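Local coordinates for hypothetical membrane spanning protein (Vibrio fischeri, PDB 4RCK), which is of unknown function but is a membrane protein with a magnesium-binding von Willebrand factor type A domain of the BatA type, at residues A[155-160]-A[198-203]; A[141-146]-A[189-194]; A[69-74]-A[102-107]; A[19-24]-A[59-64]; A[163-168]-A[176-181]. One frame throughout, in Å; residues are numbered along the deposited sequence.

Contact 1: A[155-160]-A[198-203]; sequences KIYTVG and QYFRAR
T158 and G160 face Y199 and R201 in a parallel beta ladder, where strand 199-202 forms an outer edge of the sheet in the alpha-beta-alpha sandwich of the von Willebrand factor A fold. The pairing illustrates how each of T158 and G160 bonds, through N and O, to the two residues flanking its facing partner. T158 N donates to Q198 O at 3.0 Å, and T158 O accepts F200 N at 2.8 Å. Two residues on, G160 repeats the pattern with F200 O and A202 N; its bond from A202 N to G160 O is almost straight, 175° at the hydrogen.

Each face of the ladder then has its own character. On the side of T158 and Y199, turned to helix 185-195, the Y199 CG is anti to the backbone N (chi1 164°), and T158 OG1 sits in the ring plane at its edge, nearest CD1. The ring then reaches G160, where CE1 comes to 3.7 Å from CA and no side chain intervenes. T158 OG1 is bonded to L188 O and Y199 OH to E185, so both hydroxyls have partners on that helix.

V159 and F200 point to the other face, which helix 205-218 covers through I211. There Y157, whose OH bonds to E219, meets F200: Y157 CD1 comes up to the edge of the F200 ring, near its plane, 4.2 Å from CE2.

Contact 2: A[141-146]-A[189-194]; sequences EPLEAA and TKIATM
M194 N is hydrogen-bonded to K190 O at 2.7 Å, and A146 N matches it with P142 O; both bonds lie inside helices, and what passes between the helices is apolar. This is helix-helix packing on one face of the von Willebrand factor A sandwich: the axes of 142-146 and 189-194 run nearly parallel, 15° apart, at a separation of 9.4 Å.

A146 points its CB at the partner helix, between the selenium of selenomethionine M194 (SE, 3.7 Å) and I191 CG2 (3.9 Å). I191 extends outward, CD1 anti to CA (chi2 179°), and that methyl meets P142 CB. I191 also touches I156 and T158 of strand 154-161, while L110 of the second subunit packs on it as well.

Toward the surface L143 divides its two methyls. CD1 touches K190 CD, whereas CD2 lies 3.7 Å from K190 CB and 3.9 Å from M194 CE.

Contact 3: A[69-74]-A[102-107]; sequences VLFGDH and QRTAIG
T104 meets F71 beside the magnesium site of S28 and S30, which corresponds to the metal ion-dependent adhesion site (MIDAS) of von Willebrand factor A domains. The T104 side chain comes within about 4 Å of that ion, and its position is consistent with the second MIDAS loop of the family.

Behind T104 stands the F71 ring. Its CG lies between the backbone N and the carbonyl carbon (chi1 64°), and the rim atom CE2 faces T104 CB near the ring plane at 3.9 Å. The same CE2 touches I106 CG1 at 4.1 Å, while A105 O lies obliquely beside the CD2 side of the ring.

Further out, two weak bonds link the loops, A105 N to G72 O and R103 N to D73 OD1. A105, the N-cap residue of helix 106-118, donates to G72 O at 2.7 Å, but the bond is sharply bent, 115° at the hydrogen. The second subunit closes on the same residues: its T136 OG1 is hydrogen-bonded to T104 N, and its A134 and L130 pack on T104 and F71.

At the exposed end the D73 carboxylate leans back to the other loop, OD1 accepting the weak bond from R103 N at 3.1 Å and lying against R103 CB.

Contact 4: A[19-24]-A[59-64]; sequences RDMMLV and DQRKGD
R19 lies alongside D64 where the turn after helix 46-60 returns to the sheet, completing the beta-alpha-beta crossover from strand 19-26 to strand 65-71. Its backbone N donates to D64 OD1 at 2.9 Å, approaching the anti side of the carboxylate and 17° out of its plane.

From there the R19 side chain can be followed outward. CB rests 3.2 Å from the same D64 OD1, and CG, anti to the carbonyl carbon (chi1 -74°), is 3.8 Å from that oxygen. CD then passes the edge of the R61 guanidinium, at 4.0 Å from NH2. The charged end continues away, and NH2 of R19 forms a salt bridge with E219 OE1 of the second subunit.

R61 crosses selenomethionine M21 at about a right angle. M21 SE lies near the guanidinium plane, 3.5 Å from R61 NH2, while M21 CE touches R61 CD. R61 NH2 is also paired with D64 OD2, but at 3.7 Å and well out of plane, so charge alone links them. R61 NH1 has a stronger partner in the backbone O of E219 of the second subunit.

Two guanidinium groups thus approach each other, with R19 NE 4.8 Å from R61 NH2. Their mutual repulsion is probably offset by D64 and by E219 of the second subunit, which would make this corner of the crossover depend electrostatically on the dimer.

Contact 5: A[163-168]-A[176-181]; sequences AGEMQV and TVNTAR
The base of the beta hairpin of strands 165-169 and 174-178 is built here, with M166 and V177 as a hydrogen-bonded antiparallel pair and E165 facing N178 and Q167 facing T176 as non-hydrogen-bonded neighbours. The hairpin rises from the von Willebrand factor A domain just beyond strand 154-161. V177 N donates to M166 O at 2.8 Å, and M166 N returns the bond to V177 O.

At the hairpin base the ladder gives way to a side-chain grip. T179 OG1 lies between the backbone N and the carbonyl carbon (chi1 60°) and accepts the G164 N-H at 3.1 Å, with a weak second bond from A163 N. In return T179 N donates to G164 O at 3.0 Å, from above the carbonyl plane. G164 makes this bend at phi 88° and psi -147°, where a CB would jam against the preceding carbonyl O, which calls for glycine. The hydroxyl thus has two backbone N-H groups of its own chain, one weakly bonded, and D35 OD1 of the second subunit around it.

The faces differ in character. E165 and T176 share one, where E165 CG and OE2 lie beside the T176 methyl, CG2 being 3.7 Å from OE2. On the other, selenomethionine M166 packs on F43 of the second subunit, and its CE reaches 4.3 Å from T179 CG2; at the far end V168 CG1 stands equally far from V177 CG2.

In the fold
The five contacts fall into two groups at opposite sides of the chain's centre. Contacts 1 and 2 have centres 12 Å apart and touch where A192 lies against strands 154-161 and 199-202; contact 5 touches contact 1 where R201 NH1 packs against G164 N, 3.5 Å away. Contacts 3 and 4 share the sheet of strands 19-26 and 65-71, yet contact 3 is about 50 Å from contact 1, centre to centre. Strand 19-26 continues in parallel with a strand of the second subunit, an arrangement consistent with a domain-swapped dimer. S28 and S30 stand by contact 3, whereas the side chain of magnesium-binding D132, with no ion bound to it in this chain, lies about 7 Å from G160.

Contact 1: A[155-160]-A[198-203]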
# COMPACT_ATOMS: atom_id res chain seq x y z
N LYS A 155 16.99 -6.74 -1.28
CA LYS A 155 17.34 -8.00 -1.92
C LYS A 155 17.14 -7.86 -3.42
O LYS A 155 16.01 -7.71 -3.89
CB LYS A 155 16.48 -9.14 -1.35
CG LYS A 155 16.87 -10.53 -1.85
CD LYS A 155 15.89 -11.59 -1.36
CE LYS A 155 16.04 -11.88 0.12
NZ LYS A 155 15.06 -12.90 0.60
N ILE A 156 18.23 -7.89 -4.18
CA ILE A 156 18.12 -7.72 -5.63
C ILE A 156 18.31 -9.03 -6.39
O ILE A 156 19.32 -9.73 -6.26
CB ILE A 156 19.13 -6.65 -6.15
CG1 ILE A 156 19.71 -7.02 -7.52
CG2 ILE A 156 20.24 -6.40 -5.16
CD1 ILE A 156 18.88 -6.56 -8.67
N TYR A 157 17.28 -9.38 -7.17
CA TYR A 157 17.31 -10.52 -8.06
C TYR A 157 17.80 -10.08 -9.44
O TYR A 157 17.37 -9.05 -9.96
CB TYR A 157 15.93 -11.16 -8.19
CG TYR A 157 15.39 -11.76 -6.91
CD1 TYR A 157 15.78 -13.02 -6.49
CD2 TYR A 157 14.48 -11.07 -6.12
CE1 TYR A 157 15.29 -13.58 -5.33
CE2 TYR A 157 13.98 -11.62 -4.95
CZ TYR A 157 14.39 -12.88 -4.56
OH TYR A 157 13.90 -13.43 -3.40
N THR A 158 18.70 -10.86 -10.03
CA THR A 158 19.26 -10.52 -11.33
C THR A 158 18.83 -11.52 -12.40
O THR A 158 18.76 -12.72 -12.15
CB THR A 158 20.80 -10.45 -11.27
OG1 THR A 158 21.32 -11.76 -10.99
CG2 THR A 158 21.24 -9.49 -10.18
N VAL A 159 18.51 -11.02 -13.59
CA VAL A 159 18.06 -11.87 -14.68
C VAL A 159 18.87 -11.65 -15.95
O VAL A 159 18.78 -10.59 -16.58
CB VAL A 159 16.56 -11.62 -15.01
CG1 VAL A 159 16.09 -12.58 -16.08
CG2 VAL A 159 15.71 -11.76 -13.75
N GLY A 160 19.67 -12.64 -16.33
CA GLY A 160 20.40 -12.59 -17.58
C GLY A 160 19.49 -13.00 -18.71
O GLY A 160 18.74 -13.97 -18.58
N GLN A 198 18.69 -14.06 -6.03
CA GLN A 198 19.12 -15.15 -6.91
C GLN A 198 19.38 -14.62 -8.31
O GLN A 198 18.87 -13.56 -8.69
CB GLN A 198 18.07 -16.26 -6.95
CG GLN A 198 17.86 -16.97 -5.63
CD GLN A 198 19.07 -17.79 -5.22
OE1 GLN A 198 19.52 -17.72 -4.08
NE2 GLN A 198 19.59 -18.58 -6.15
N TYR A 199 20.18 -15.35 -9.08
CA TYR A 199 20.39 -15.01 -10.48
C TYR A 199 19.70 -16.01 -11.40
O TYR A 199 19.77 -17.22 -11.17
CB TYR A 199 21.87 -14.94 -10.82
CG TYR A 199 22.12 -14.98 -12.31
CD1 TYR A 199 21.82 -13.89 -13.12
CD2 TYR A 199 22.62 -16.13 -12.92
CE1 TYR A 199 22.03 -13.93 -14.48
CE2 TYR A 199 22.83 -16.17 -14.29
CZ TYR A 199 22.53 -15.07 -15.06
OH TYR A 199 22.74 -15.11 -16.42
N PHE A 200 19.04 -15.50 -12.43
CA PHE A 200 18.36 -16.36 -13.39
C PHE A 200 18.80 -16.04 -14.82
O PHE A 200 19.03 -14.89 -15.16
CB PHE A 200 16.84 -16.19 -13.27
CG PHE A 200 16.31 -16.46 -11.89
CD1 PHE A 200 15.91 -17.73 -11.52
CD2 PHE A 200 16.20 -15.43 -10.97
CE1 PHE A 200 15.42 -17.98 -10.25
CE2 PHE A 200 15.71 -15.67 -9.70
CZ PHE A 200 15.32 -16.95 -9.34
N ARG A 201 18.92 -17.08 -15.64
CA ARG A 201 19.26 -16.91 -17.05
C ARG A 201 18.10 -17.33 -17.94
O ARG A 201 17.68 -18.49 -17.91
CB ARG A 201 20.52 -17.70 -17.40
CG ARG A 201 20.78 -17.84 -18.89
CD ARG A 201 21.27 -16.55 -19.52
NE ARG A 201 21.39 -16.65 -20.97
CZ ARG A 201 22.44 -17.19 -21.60
NH1 ARG A 201 22.46 -17.25 -22.92
NH2 ARG A 201 23.45 -17.68 -20.90
N ALA A 202 17.57 -16.39 -18.72
CA ALA A 202 16.46 -16.67 -19.61
C ALA A 202 16.94 -16.82 -21.05
O ALA A 202 17.39 -15.85 -21.66
CB ALA A 202 15.41 -15.57 -19.52
N ARG A 203 16.83 -18.03 -21.59
CA ARG A 203 17.29 -18.29 -22.95
C ARG A 203 16.15 -18.22 -23.96
O ARG A 203 16.37 -18.31 -25.17
CB ARG A 203 17.98 -19.66 -23.02
CG ARG A 203 19.39 -19.63 -22.46
CD ARG A 203 20.09 -20.97 -22.60
NE ARG A 203 21.50 -20.88 -22.22
CZ ARG A 203 21.94 -20.97 -20.97
NH1 ARG A 203 21.08 -21.14 -19.97
NH2 ARG A 203 23.24 -20.88 -20.72

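Contact 2: A[141-146]-A[189-194]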
# COMPACT_ATOMS: atom_id res chain seq x y z
N GLU A 141 30.22 1.50 -10.09
CA GLU A 141 30.48 0.10 -10.40
C GLU A 141 29.35 -0.78 -9.87
O GLU A 141 28.71 -0.44 -8.88
CB GLU A 141 31.82 -0.34 -9.81
CG GLU A 141 33.02 0.21 -10.55
CD GLU A 141 32.97 -0.11 -12.03
OE1 GLU A 141 32.83 -1.30 -12.38
OE2 GLU A 141 33.06 0.83 -12.84
N PRO A 142 29.10 -1.92 -10.54
CA PRO A 142 28.01 -2.83 -10.18
C PRO A 142 28.07 -3.33 -8.74
O PRO A 142 27.05 -3.32 -8.04
CB PRO A 142 28.20 -4.01 -11.15
CG PRO A 142 28.90 -3.42 -12.30
CD PRO A 142 29.81 -2.37 -11.75
N LEU A 143 29.24 -3.76 -8.30
CA LEU A 143 29.39 -4.37 -6.98
C LEU A 143 29.46 -3.32 -5.89
O LEU A 143 29.19 -3.61 -4.73
CB LEU A 143 30.64 -5.24 -6.93
CG LEU A 143 30.56 -6.45 -7.86
CD1 LEU A 143 31.79 -7.31 -7.73
CD2 LEU A 143 29.30 -7.24 -7.57
N GLU A 144 29.83 -2.11 -6.26
CA GLU A 144 29.68 -1.01 -5.33
C GLU A 144 28.19 -0.80 -5.15
O GLU A 144 27.68 -0.87 -4.03
CB GLU A 144 30.35 0.25 -5.84
CG GLU A 144 31.79 0.07 -6.25
CD GLU A 144 32.40 1.38 -6.64
OE1 GLU A 144 33.37 1.39 -7.43
OE2 GLU A 144 31.89 2.41 -6.16
N ALA A 145 27.49 -0.59 -6.26
CA ALA A 145 26.04 -0.38 -6.25
C ALA A 145 25.29 -1.50 -5.55
O ALA A 145 24.27 -1.26 -4.90
CB ALA A 145 25.53 -0.22 -7.67
N ALA A 146 25.79 -2.72 -5.69
CA ALA A 146 25.20 -3.87 -5.01
C ALA A 146 25.39 -3.78 -3.50
O ALA A 146 24.49 -4.11 -2.73
CB ALA A 146 25.80 -5.16 -5.54
N THR A 189 25.66 -12.56 -11.07
CA THR A 189 25.56 -13.55 -10.00
C THR A 189 26.05 -12.97 -8.68
O THR A 189 25.38 -13.10 -7.65
CB THR A 189 26.36 -14.82 -10.33
OG1 THR A 189 25.83 -15.44 -11.51
CG2 THR A 189 26.29 -15.81 -9.17
N LYS A 190 27.21 -12.32 -8.72
CA LYS A 190 27.78 -11.68 -7.53
C LYS A 190 26.80 -10.70 -6.90
O LYS A 190 26.64 -10.68 -5.68
CB LYS A 190 29.07 -10.93 -7.88
CG LYS A 190 30.31 -11.80 -8.00
CD LYS A 190 31.50 -10.96 -8.45
CE LYS A 190 32.48 -11.78 -9.27
NZ LYS A 190 33.37 -10.89 -10.08
N ILE A 191 26.15 -9.90 -7.73
CA ILE A 191 25.19 -8.90 -7.27
C ILE A 191 24.06 -9.55 -6.46
O ILE A 191 23.79 -9.16 -5.33
CB ILE A 191 24.57 -8.12 -8.44
CG1 ILE A 191 25.65 -7.30 -9.15
CG2 ILE A 191 23.46 -7.21 -7.95
CD1 ILE A 191 25.13 -6.51 -10.34
N ALA A 192 23.42 -10.54 -7.06
CA ALA A 192 22.32 -11.25 -6.42
C ALA A 192 22.78 -11.94 -5.14
O ALA A 192 22.13 -11.83 -4.09
CB ALA A 192 21.71 -12.26 -7.37
N THR A 193 23.91 -12.64 -5.22
CA THR A 193 24.47 -13.36 -4.08
C THR A 193 24.84 -12.41 -2.94
O THR A 193 24.51 -12.67 -1.78
CB THR A 193 25.71 -14.17 -4.49
OG1 THR A 193 25.30 -15.37 -5.17
CG2 THR A 193 26.54 -14.55 -3.28
N MSE A 194 25.52 -11.32 -3.28
CA MSE A 194 25.95 -10.33 -2.30
C MSE A 194 24.79 -9.79 -1.47
O MSE A 194 24.94 -9.49 -0.29
CB MSE A 194 26.66 -9.17 -3.00
CG MSE A 194 27.14 -8.07 -2.08
SE MSE A 194 28.13 -6.70 -3.06
CE MSE A 194 29.62 -7.80 -3.69

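Contact 3: A[69-74]-A[102-107]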
# COMPACT_ATOMS: atom_id res chain seq x y z
N VAL A 69 -10.27 -0.81 13.72
CA VAL A 69 -10.08 -1.13 15.14
C VAL A 69 -11.41 -0.98 15.88
O VAL A 69 -12.08 0.04 15.76
CB VAL A 69 -9.02 -0.22 15.80
CG1 VAL A 69 -8.82 -0.62 17.25
CG2 VAL A 69 -7.71 -0.29 15.04
N LEU A 70 -11.79 -2.01 16.63
CA LEU A 70 -13.01 -1.97 17.42
C LEU A 70 -12.65 -1.95 18.90
O LEU A 70 -11.71 -2.64 19.31
CB LEU A 70 -13.89 -3.19 17.11
CG LEU A 70 -14.17 -3.47 15.63
CD1 LEU A 70 -14.77 -4.85 15.44
CD2 LEU A 70 -15.09 -2.41 15.05
N PHE A 71 -13.36 -1.17 19.70
CA PHE A 71 -13.05 -1.18 21.13
C PHE A 71 -14.26 -1.24 22.05
O PHE A 71 -15.40 -1.03 21.66
CB PHE A 71 -12.16 0.02 21.51
CG PHE A 71 -12.82 1.36 21.32
CD1 PHE A 71 -12.88 1.94 20.06
CD2 PHE A 71 -13.32 2.07 22.40
CE1 PHE A 71 -13.46 3.19 19.89
CE2 PHE A 71 -13.90 3.31 22.23
CZ PHE A 71 -13.97 3.87 20.97
N GLY A 72 -13.95 -1.59 23.30
CA GLY A 72 -14.91 -1.75 24.37
C GLY A 72 -14.08 -1.93 25.63
O GLY A 72 -13.18 -1.13 25.88
N ASP A 73 -14.37 -2.97 26.41
CA ASP A 73 -13.56 -3.29 27.58
C ASP A 73 -12.10 -3.42 27.17
O ASP A 73 -11.21 -2.90 27.83
CB ASP A 73 -14.04 -4.59 28.24
CG ASP A 73 -15.34 -4.42 29.00
OD1 ASP A 73 -15.90 -3.31 28.97
OD2 ASP A 73 -15.81 -5.40 29.61
N HIS A 74 -11.88 -4.11 26.06
CA HIS A 74 -10.56 -4.20 25.45
C HIS A 74 -10.65 -3.73 24.00
O HIS A 74 -11.73 -3.69 23.42
CB HIS A 74 -10.02 -5.63 25.52
CG HIS A 74 -10.84 -6.62 24.75
ND1 HIS A 74 -12.07 -7.06 25.19
CD2 HIS A 74 -10.61 -7.26 23.58
CE1 HIS A 74 -12.56 -7.93 24.32
NE2 HIS A 74 -11.69 -8.07 23.34
N GLN A 102 -19.69 -3.18 28.39
CA GLN A 102 -20.24 -1.84 28.55
C GLN A 102 -19.18 -0.75 28.48
O GLN A 102 -19.44 0.35 28.00
CB GLN A 102 -20.98 -1.74 29.89
CG GLN A 102 -22.17 -2.67 30.00
CD GLN A 102 -23.18 -2.42 28.89
OE1 GLN A 102 -23.54 -1.28 28.61
NE2 GLN A 102 -23.63 -3.49 28.25
N ARG A 103 -17.99 -1.07 28.97
CA ARG A 103 -16.94 -0.08 29.16
C ARG A 103 -16.20 0.24 27.85
O ARG A 103 -16.24 -0.56 26.92
CB ARG A 103 -15.97 -0.57 30.23
CG ARG A 103 -16.65 -0.98 31.53
CD ARG A 103 -15.65 -1.29 32.64
NE ARG A 103 -15.30 -0.11 33.42
CZ ARG A 103 -15.82 0.17 34.62
NH1 ARG A 103 -16.70 -0.65 35.17
NH2 ARG A 103 -15.45 1.27 35.26
N THR A 104 -15.56 1.41 27.77
CA THR A 104 -14.81 1.78 26.57
C THR A 104 -13.33 2.05 26.82
O THR A 104 -12.95 2.74 27.77
CB THR A 104 -15.38 3.04 25.87
OG1 THR A 104 -15.42 4.14 26.79
CG2 THR A 104 -16.77 2.78 25.33
N ALA A 105 -12.50 1.50 25.94
CA ALA A 105 -11.07 1.76 25.93
C ALA A 105 -10.70 2.67 24.77
O ALA A 105 -10.45 2.19 23.66
CB ALA A 105 -10.29 0.45 25.85
N ILE A 106 -10.66 3.97 25.02
CA ILE A 106 -10.33 4.92 23.96
C ILE A 106 -8.83 4.98 23.74
O ILE A 106 -8.36 5.02 22.60
CB ILE A 106 -10.87 6.32 24.28
CG1 ILE A 106 -12.37 6.26 24.55
CG2 ILE A 106 -10.59 7.27 23.13
CD1 ILE A 106 -13.02 7.62 24.75
N GLY A 107 -8.07 4.97 24.83
CA GLY A 107 -6.62 4.96 24.76
C GLY A 107 -6.11 3.72 24.05
O GLY A 107 -5.29 3.82 23.13

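Contact 4: A[19-24]-A[59-64]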
# COMPACT_ATOMS: atom_id res chain seq x y z
N ARG A 19 -3.03 7.53 0.99
CA ARG A 19 -3.18 7.74 2.43
C ARG A 19 -3.36 6.44 3.21
O ARG A 19 -3.89 5.46 2.69
CB ARG A 19 -4.37 8.66 2.72
CG ARG A 19 -4.15 10.12 2.39
CD ARG A 19 -5.38 10.94 2.76
NE ARG A 19 -5.02 12.23 3.36
CZ ARG A 19 -4.83 13.35 2.66
NH1 ARG A 19 -4.96 13.34 1.34
NH2 ARG A 19 -4.51 14.47 3.29
N ASP A 20 -2.91 6.44 4.46
CA ASP A 20 -3.19 5.36 5.40
C ASP A 20 -4.15 5.85 6.48
O ASP A 20 -3.82 6.74 7.25
CB ASP A 20 -1.91 4.84 6.05
CG ASP A 20 -1.15 3.89 5.15
OD1 ASP A 20 -1.73 3.41 4.16
OD2 ASP A 20 0.04 3.63 5.44
N MSE A 21 -5.35 5.27 6.53
CA MSE A 21 -6.35 5.74 7.48
C MSE A 21 -6.90 4.61 8.33
O MSE A 21 -7.41 3.61 7.82
CB MSE A 21 -7.49 6.44 6.73
CG MSE A 21 -7.19 6.71 5.27
SE MSE A 21 -7.96 8.39 4.65
CE MSE A 21 -9.71 8.21 5.49
N MSE A 22 -6.79 4.77 9.65
CA MSE A 22 -7.26 3.76 10.59
C MSE A 22 -8.59 4.16 11.21
O MSE A 22 -8.68 5.20 11.87
CB MSE A 22 -6.22 3.52 11.68
CG MSE A 22 -6.29 2.13 12.30
SE MSE A 22 -5.63 0.78 11.07
CE MSE A 22 -4.04 1.73 10.45
N LEU A 23 -9.61 3.34 11.01
CA LEU A 23 -10.91 3.59 11.61
C LEU A 23 -11.01 2.91 12.97
O LEU A 23 -10.76 1.72 13.10
CB LEU A 23 -12.03 3.10 10.68
CG LEU A 23 -12.07 3.70 9.28
CD1 LEU A 23 -13.22 3.11 8.47
CD2 LEU A 23 -12.16 5.21 9.34
N VAL A 24 -11.37 3.69 13.98
CA VAL A 24 -11.52 3.17 15.34
C VAL A 24 -12.95 3.36 15.82
O VAL A 24 -13.42 4.49 15.97
CB VAL A 24 -10.55 3.87 16.31
CG1 VAL A 24 -10.63 3.22 17.68
CG2 VAL A 24 -9.13 3.81 15.78
N ASP A 59 -16.57 3.63 0.59
CA ASP A 59 -16.75 3.63 -0.86
C ASP A 59 -16.18 4.89 -1.51
O ASP A 59 -15.73 4.86 -2.66
CB ASP A 59 -18.23 3.51 -1.23
CG ASP A 59 -18.89 2.29 -0.62
OD1 ASP A 59 -18.17 1.45 -0.05
OD2 ASP A 59 -20.14 2.18 -0.72
N GLN A 60 -16.20 5.99 -0.77
CA GLN A 60 -15.83 7.30 -1.32
C GLN A 60 -14.31 7.42 -1.46
O GLN A 60 -13.82 8.03 -2.41
CB GLN A 60 -16.43 8.41 -0.44
CG GLN A 60 -16.48 9.79 -1.09
CD GLN A 60 -17.21 9.80 -2.43
OE1 GLN A 60 -18.05 8.94 -2.71
NE2 GLN A 60 -16.89 10.78 -3.27
N ARG A 61 -13.58 6.82 -0.53
CA ARG A 61 -12.11 6.80 -0.59
C ARG A 61 -11.58 6.09 -1.84
O ARG A 61 -12.11 5.07 -2.25
CB ARG A 61 -11.55 6.12 0.66
CG ARG A 61 -11.77 6.88 1.95
CD ARG A 61 -10.76 7.99 2.12
NE ARG A 61 -11.16 9.24 1.48
CZ ARG A 61 -10.42 10.34 1.49
NH1 ARG A 61 -10.84 11.45 0.89
NH2 ARG A 61 -9.24 10.34 2.10
N LYS A 62 -10.52 6.65 -2.42
CA LYS A 62 -9.87 6.04 -3.58
C LYS A 62 -8.36 6.11 -3.46
O LYS A 62 -7.79 7.18 -3.23
CB LYS A 62 -10.32 6.73 -4.88
CG LYS A 62 -11.81 6.61 -5.19
CD LYS A 62 -12.20 5.17 -5.49
CE LYS A 62 -13.67 4.93 -5.15
NZ LYS A 62 -14.57 5.87 -5.87
N GLY A 63 -7.70 4.97 -3.62
CA GLY A 63 -6.25 4.91 -3.63
C GLY A 63 -5.61 4.92 -2.26
O GLY A 63 -4.40 5.07 -2.14
N ASP A 64 -6.42 4.75 -1.22
CA ASP A 64 -5.92 4.76 0.15
C ASP A 64 -6.08 3.40 0.83
O ASP A 64 -6.95 2.61 0.46
CB ASP A 64 -6.64 5.83 0.97
CG ASP A 64 -6.74 7.16 0.24
OD1 ASP A 64 -5.68 7.74 -0.08
OD2 ASP A 64 -7.87 7.62 -0.00

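Contact 5: A[163-168]-A[176-181]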
# COMPACT_ATOMS: atom_id res chain seq x y z
N ALA A 163 19.72 -15.80 -25.83
CA ALA A 163 19.59 -17.19 -26.26
C ALA A 163 20.89 -17.96 -26.10
O ALA A 163 20.88 -19.14 -25.72
CB ALA A 163 19.11 -17.25 -27.70
N GLY A 164 22.01 -17.31 -26.40
CA GLY A 164 23.29 -17.98 -26.45
C GLY A 164 23.52 -18.54 -27.84
O GLY A 164 23.08 -17.94 -28.82
N GLU A 165 24.21 -19.67 -27.93
CA GLU A 165 24.49 -20.29 -29.22
C GLU A 165 23.20 -20.66 -29.95
O GLU A 165 22.33 -21.32 -29.39
CB GLU A 165 25.37 -21.54 -29.04
CG GLU A 165 26.64 -21.52 -29.89
CD GLU A 165 27.41 -22.82 -29.83
OE1 GLU A 165 27.15 -23.63 -28.92
OE2 GLU A 165 28.28 -23.03 -30.70
N MSE A 166 23.09 -20.22 -31.20
CA MSE A 166 21.87 -20.40 -31.97
C MSE A 166 22.19 -20.70 -33.43
O MSE A 166 22.94 -19.96 -34.07
CB MSE A 166 20.99 -19.15 -31.86
CG MSE A 166 19.50 -19.44 -31.69
SE MSE A 166 18.47 -17.82 -31.32
CE MSE A 166 18.76 -16.86 -32.99
N GLN A 167 21.62 -21.78 -33.95
CA GLN A 167 21.75 -22.12 -35.37
C GLN A 167 20.75 -21.30 -36.17
O GLN A 167 19.57 -21.24 -35.83
CB GLN A 167 21.53 -23.62 -35.59
CG GLN A 167 20.98 -23.99 -36.97
CD GLN A 167 22.02 -23.94 -38.07
OE1 GLN A 167 22.23 -22.89 -38.69
NE2 GLN A 167 22.67 -25.07 -38.33
N VAL A 168 21.23 -20.68 -37.24
CA VAL A 168 20.39 -19.78 -38.02
C VAL A 168 20.64 -19.96 -39.51
O VAL A 168 21.75 -20.29 -39.93
CB VAL A 168 20.61 -18.30 -37.59
CG1 VAL A 168 21.27 -17.49 -38.70
CG2 VAL A 168 19.29 -17.67 -37.16
N THR A 176 26.14 -20.20 -37.23
CA THR A 176 26.04 -20.31 -35.79
C THR A 176 26.30 -18.98 -35.09
O THR A 176 27.42 -18.47 -35.08
CB THR A 176 27.03 -21.35 -35.24
OG1 THR A 176 26.70 -22.65 -35.77
CG2 THR A 176 26.97 -21.40 -33.73
N VAL A 177 25.24 -18.43 -34.49
CA VAL A 177 25.34 -17.17 -33.78
C VAL A 177 25.20 -17.38 -32.28
O VAL A 177 24.28 -18.06 -31.82
CB VAL A 177 24.25 -16.18 -34.25
CG1 VAL A 177 24.52 -14.79 -33.70
CG2 VAL A 177 24.17 -16.15 -35.77
N ASN A 178 26.13 -16.82 -31.51
CA ASN A 178 25.98 -16.74 -30.06
C ASN A 178 25.50 -15.34 -29.70
O ASN A 178 26.28 -14.39 -29.71
CB ASN A 178 27.29 -17.07 -29.34
CG ASN A 178 27.14 -17.06 -27.83
OD1 ASN A 178 26.48 -17.92 -27.25
ND2 ASN A 178 27.78 -16.09 -27.18
N THR A 179 24.22 -15.23 -29.38
CA THR A 179 23.55 -13.94 -29.29
C THR A 179 23.80 -13.16 -28.00
O THR A 179 23.48 -11.97 -27.91
CB THR A 179 22.04 -14.11 -29.45
OG1 THR A 179 21.54 -14.96 -28.41
CG2 THR A 179 21.72 -14.73 -30.79
N ALA A 180 24.38 -13.82 -27.00
CA ALA A 180 24.69 -13.16 -25.74
C ALA A 180 26.14 -13.36 -25.35
O ALA A 180 26.45 -13.95 -24.32
CB ALA A 180 23.77 -13.67 -24.63
N ARG A 181 27.04 -12.86 -26.19
CA ARG A 181 28.47 -12.88 -25.89
C ARG A 181 28.75 -11.90 -24.77
O ARG A 181 29.57 -12.16 -23.88
CB ARG A 181 29.29 -12.53 -27.12
CG ARG A 181 28.47 -12.52 -28.40
CD ARG A 181 28.62 -11.21 -29.17
NE ARG A 181 27.40 -10.90 -29.92
CZ ARG A 181 27.04 -11.49 -31.05
NH1 ARG A 181 27.81 -12.44 -31.58
NH2 ARG A 181 25.92 -11.14 -31.66